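PDB 5AOQ: torso from Bombyx mori, which is the extracellular part of a receptor tyrosine kinase that binds prothoracicotropic hormone and triggers MAPK signalling involved in initiating metamorphosis, probably through ecdysone. Local coordinates for residues 196-201 and 216-221. Residues are numbered along the deposited sequence; the frame is centred on the assembly and turned at random.
Sequences QNTNMK and ENLVLN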
ATOM      1  N   GLN A 196      11.004 -12.989  18.167  1.00 64.86           N
ATOM      2  CA  GLN A 196      10.401 -14.256  17.759  1.00 67.35           C
ATOM      3  C   GLN A 196       8.916 -14.328  18.108  1.00 72.13           C
ATOM      4  O   GLN A 196       8.156 -15.035  17.444  1.00 74.68           O
ATOM      5  CB  GLN A 196      11.143 -15.429  18.414  1.00 66.39           C
ATOM      6  CG  GLN A 196      10.689 -16.807  17.953  1.00 68.65           C
ATOM      7  CD  GLN A 196      11.432 -17.926  18.661  1.00 67.39           C
ATOM      8  OE1 GLN A 196      12.444 -17.694  19.323  1.00 63.98           O
ATOM      9  NE2 GLN A 196      10.926 -19.147  18.530  1.00 70.03           N
ATOM     10  N   ASN A 197       8.507 -13.598  19.143  1.00 66.83           N
ATOM     11  CA  ASN A 197       7.119 -13.624  19.601  1.00 71.40           C
ATOM     12  C   ASN A 197       6.564 -12.231  19.903  1.00 71.24           C
ATOM     13  O   ASN A 197       5.745 -12.059  20.806  1.00 73.74           O
ATOM     14  CB  ASN A 197       6.995 -14.516  20.839  1.00 74.17           C
ATOM     15  CG  ASN A 197       7.310 -15.968  20.540  1.00 75.13           C
ATOM     16  OD1 ASN A 197       6.455 -16.713  20.060  1.00 78.71           O
ATOM     17  ND2 ASN A 197       8.543 -16.378  20.818  1.00 71.77           N
ATOM     18  N   THR A 198       7.017 -11.240  19.142  1.00 67.68           N
ATOM     19  CA  THR A 198       6.467  -9.891  19.222  1.00 67.35           C
ATOM     20  C   THR A 198       6.498  -9.253  17.841  1.00 65.39           C
ATOM     21  O   THR A 198       7.478  -9.390  17.108  1.00 63.63           O
ATOM     22  CB  THR A 198       7.241  -9.006  20.220  1.00 65.30           C
ATOM     23  OG1 THR A 198       7.257  -9.633  21.508  1.00 66.62           O
ATOM     24  CG2 THR A 198       6.593  -7.631  20.341  1.00 65.01           C
ATOM     25  N   ASN A 199       5.422  -8.556  17.490  1.00 78.04           N
ATOM     26  CA  ASN A 199       5.325  -7.920  16.186  1.00 76.57           C
ATOM     27  C   ASN A 199       6.347  -6.804  16.015  1.00 73.38           C
ATOM     28  O   ASN A 199       6.747  -6.150  16.979  1.00 72.65           O
ATOM     29  CB  ASN A 199       3.914  -7.373  15.962  1.00 78.34           C
ATOM     30  CG  ASN A 199       2.912  -8.462  15.627  1.00 81.35           C
ATOM     31  OD1 ASN A 199       3.239  -9.435  14.946  1.00 81.48           O
ATOM     32  ND2 ASN A 199       1.683  -8.303  16.102  1.00 83.80           N
ATOM     33  N   MET A 200       6.762  -6.612  14.770  1.00 60.93           N
ATOM     34  CA  MET A 200       7.824  -5.679  14.422  1.00 59.51           C
ATOM     35  C   MET A 200       7.547  -4.260  14.906  1.00 59.97           C
ATOM     36  O   MET A 200       6.394  -3.835  14.988  1.00 62.02           O
ATOM     37  CB  MET A 200       8.014  -5.687  12.907  1.00 60.54           C
ATOM     38  CG  MET A 200       9.162  -4.841  12.394  1.00 59.46           C
ATOM     39  SD  MET A 200       9.294  -4.892  10.596  1.00 61.17           S
ATOM     40  CE  MET A 200       7.641  -4.420  10.085  1.00 64.28           C
ATOM     41  N   LYS A 201       8.616  -3.533  15.225  1.00 59.01           N
ATOM     42  CA  LYS A 201       8.521  -2.114  15.553  1.00 59.62           C
ATOM     43  C   LYS A 201       9.643  -1.335  14.878  1.00 58.95           C
ATOM     44  O   LYS A 201      10.799  -1.751  14.904  1.00 57.24           O
ATOM     45  CB  LYS A 201       8.569  -1.899  17.067  1.00 58.83           C
ATOM     46  CG  LYS A 201       8.536  -0.432  17.478  1.00 59.67           C
ATOM     47  CD  LYS A 201       8.468  -0.262  18.985  1.00 59.38           C
ATOM     48  CE  LYS A 201       8.507   1.209  19.371  1.00 60.48           C
ATOM     49  NZ  LYS A 201       8.405   1.415  20.841  1.00 60.63           N
ATOM     50  N   GLU A 216       8.297  -2.144  23.594  1.00 51.16           N
ATOM     51  CA  GLU A 216       7.255  -2.637  24.483  1.00 51.03           C
ATOM     52  C   GLU A 216       6.704  -3.979  24.016  1.00 51.80           C
ATOM     53  O   GLU A 216       7.025  -4.451  22.925  1.00 52.57           O
ATOM     54  CB  GLU A 216       6.120  -1.615  24.584  1.00 51.59           C
ATOM     55  CG  GLU A 216       6.578  -0.227  25.006  1.00 51.11           C
ATOM     56  CD  GLU A 216       5.440   0.773  25.063  1.00 51.79           C
ATOM     57  OE1 GLU A 216       4.273   0.360  24.890  1.00 52.64           O
ATOM     58  OE2 GLU A 216       5.713   1.971  25.281  1.00 51.67           O
ATOM     59  N   ASN A 217       5.874  -4.582  24.861  1.00 53.68           N
ATOM     60  CA  ASN A 217       5.219  -5.848  24.557  1.00 54.67           C
ATOM     61  C   ASN A 217       6.208  -6.995  24.361  1.00 54.32           C
ATOM     62  O   ASN A 217       5.904  -7.976  23.681  1.00 55.46           O
ATOM     63  CB  ASN A 217       4.344  -5.700  23.310  1.00 56.40           C
ATOM     64  CG  ASN A 217       3.523  -4.425  23.327  1.00 56.77           C
ATOM     65  OD1 ASN A 217       3.167  -3.918  24.391  1.00 56.19           O
ATOM     66  ND2 ASN A 217       3.224  -3.896  22.146  1.00 57.90           N
ATOM     67  N   LEU A 218       7.389  -6.870  24.960  1.00 37.64           N
ATOM     68  CA  LEU A 218       8.373  -7.948  24.945  1.00 37.25           C
ATOM     69  C   LEU A 218       7.968  -9.045  25.921  1.00 36.99           C
ATOM     70  O   LEU A 218       7.113  -8.835  26.781  1.00 36.96           O
ATOM     71  CB  LEU A 218       9.766  -7.420  25.291  1.00 36.12           C
ATOM     72  CG  LEU A 218      10.420  -6.482  24.275  1.00 36.58           C
ATOM     73  CD1 LEU A 218      11.716  -5.921  24.837  1.00 35.70           C
ATOM     74  CD2 LEU A 218      10.675  -7.200  22.959  1.00 37.82           C
ATOM     75  N   VAL A 219       8.587 -10.213  25.778  1.00 36.99           N
ATOM     76  CA  VAL A 219       8.322 -11.343  26.664  1.00 36.80           C
ATOM     77  C   VAL A 219       9.624 -11.994  27.122  1.00 35.72           C
ATOM     78  O   VAL A 219      10.697 -11.707  26.590  1.00 35.43           O
ATOM     79  CB  VAL A 219       7.431 -12.394  25.975  1.00 38.46           C
ATOM     80  CG1 VAL A 219       6.087 -11.785  25.609  1.00 39.75           C
ATOM     81  CG2 VAL A 219       8.117 -12.960  24.740  1.00 39.30           C
ATOM     82  N   LEU A 220       9.518 -12.875  28.111  1.00 35.30           N
ATOM     83  CA  LEU A 220      10.686 -13.531  28.688  1.00 34.31           C
ATOM     84  C   LEU A 220      11.281 -14.588  27.764  1.00 34.94           C
ATOM     85  O   LEU A 220      10.557 -15.291  27.056  1.00 36.26           O
ATOM     86  CB  LEU A 220      10.322 -14.173  30.029  1.00 33.86           C
ATOM     87  CG  LEU A 220       9.870 -13.219  31.137  1.00 33.41           C
ATOM     88  CD1 LEU A 220       9.346 -13.999  32.332  1.00 33.49           C
ATOM     89  CD2 LEU A 220      11.007 -12.300  31.556  1.00 32.39           C
ATOM     90  N   ASN A 221      12.606 -14.689  27.783  1.00 35.88           N
ATOM     91  CA  ASN A 221      13.329 -15.727  27.055  1.00 36.52           C
ATOM     92  C   ASN A 221      13.043 -15.719  25.555  1.00 38.17           C
ATOM     93  O   ASN A 221      12.921 -16.773  24.930  1.00 39.38           O
ATOM     94  CB  ASN A 221      12.987 -17.096  27.643  1.00 36.60           C
ATOM     95  CG  ASN A 221      13.304 -17.185  29.120  1.00 35.18           C
ATOM     96  OD1 ASN A 221      14.407 -16.848  29.548  1.00 34.27           O
ATOM     97  ND2 ASN A 221      12.330 -17.620  29.912  1.00 35.25           N
TER
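The flat group at the centre is the peptide leaving N217, and both branches of T198 approach its carbonyl oxygen from the same side. The methyl CG2 sits over that face, 3.4 Å from N217 O, while OG1 comes in obliquely beyond the oxygen, for a hydrogen bond of 3.0 Å between T198 OG1 and N217 O. The bond is tentative: the one proton could turn to another acceptor. The T198 rotamer (chi1 -56°) sets OG1 anti to its carbonyl carbon and CG2 anti to the backbone N, so CG2 also meets N217 CB at 4.2 Å. N217 has a left-handed backbone where the chain turns. At the flank, N197 CB touches V219 CG2 at 4.3 Å; both also pack on Y102 of a Preproptth (hormone) chain. L218 sets off away from 196-201, yet its CD2 returns to 4.4 Å from T198 OG1; the buried side chain packs on I173 and on the disulfide-bonded C195 and C224. An alanine at T198 would remove OG1 and CG2 and would probably loosen the link to the corner at N217. Thus strands 198-205 and 212-218, outermost within this chain in their sheets of the second FN3 domain, meet with no backbone pairing, through one hydroxyl and sparse aliphatic packing; K201 NZ, held by D214 O, stays 5.2 Å from E216 OE2, so any attraction between them is probably mild.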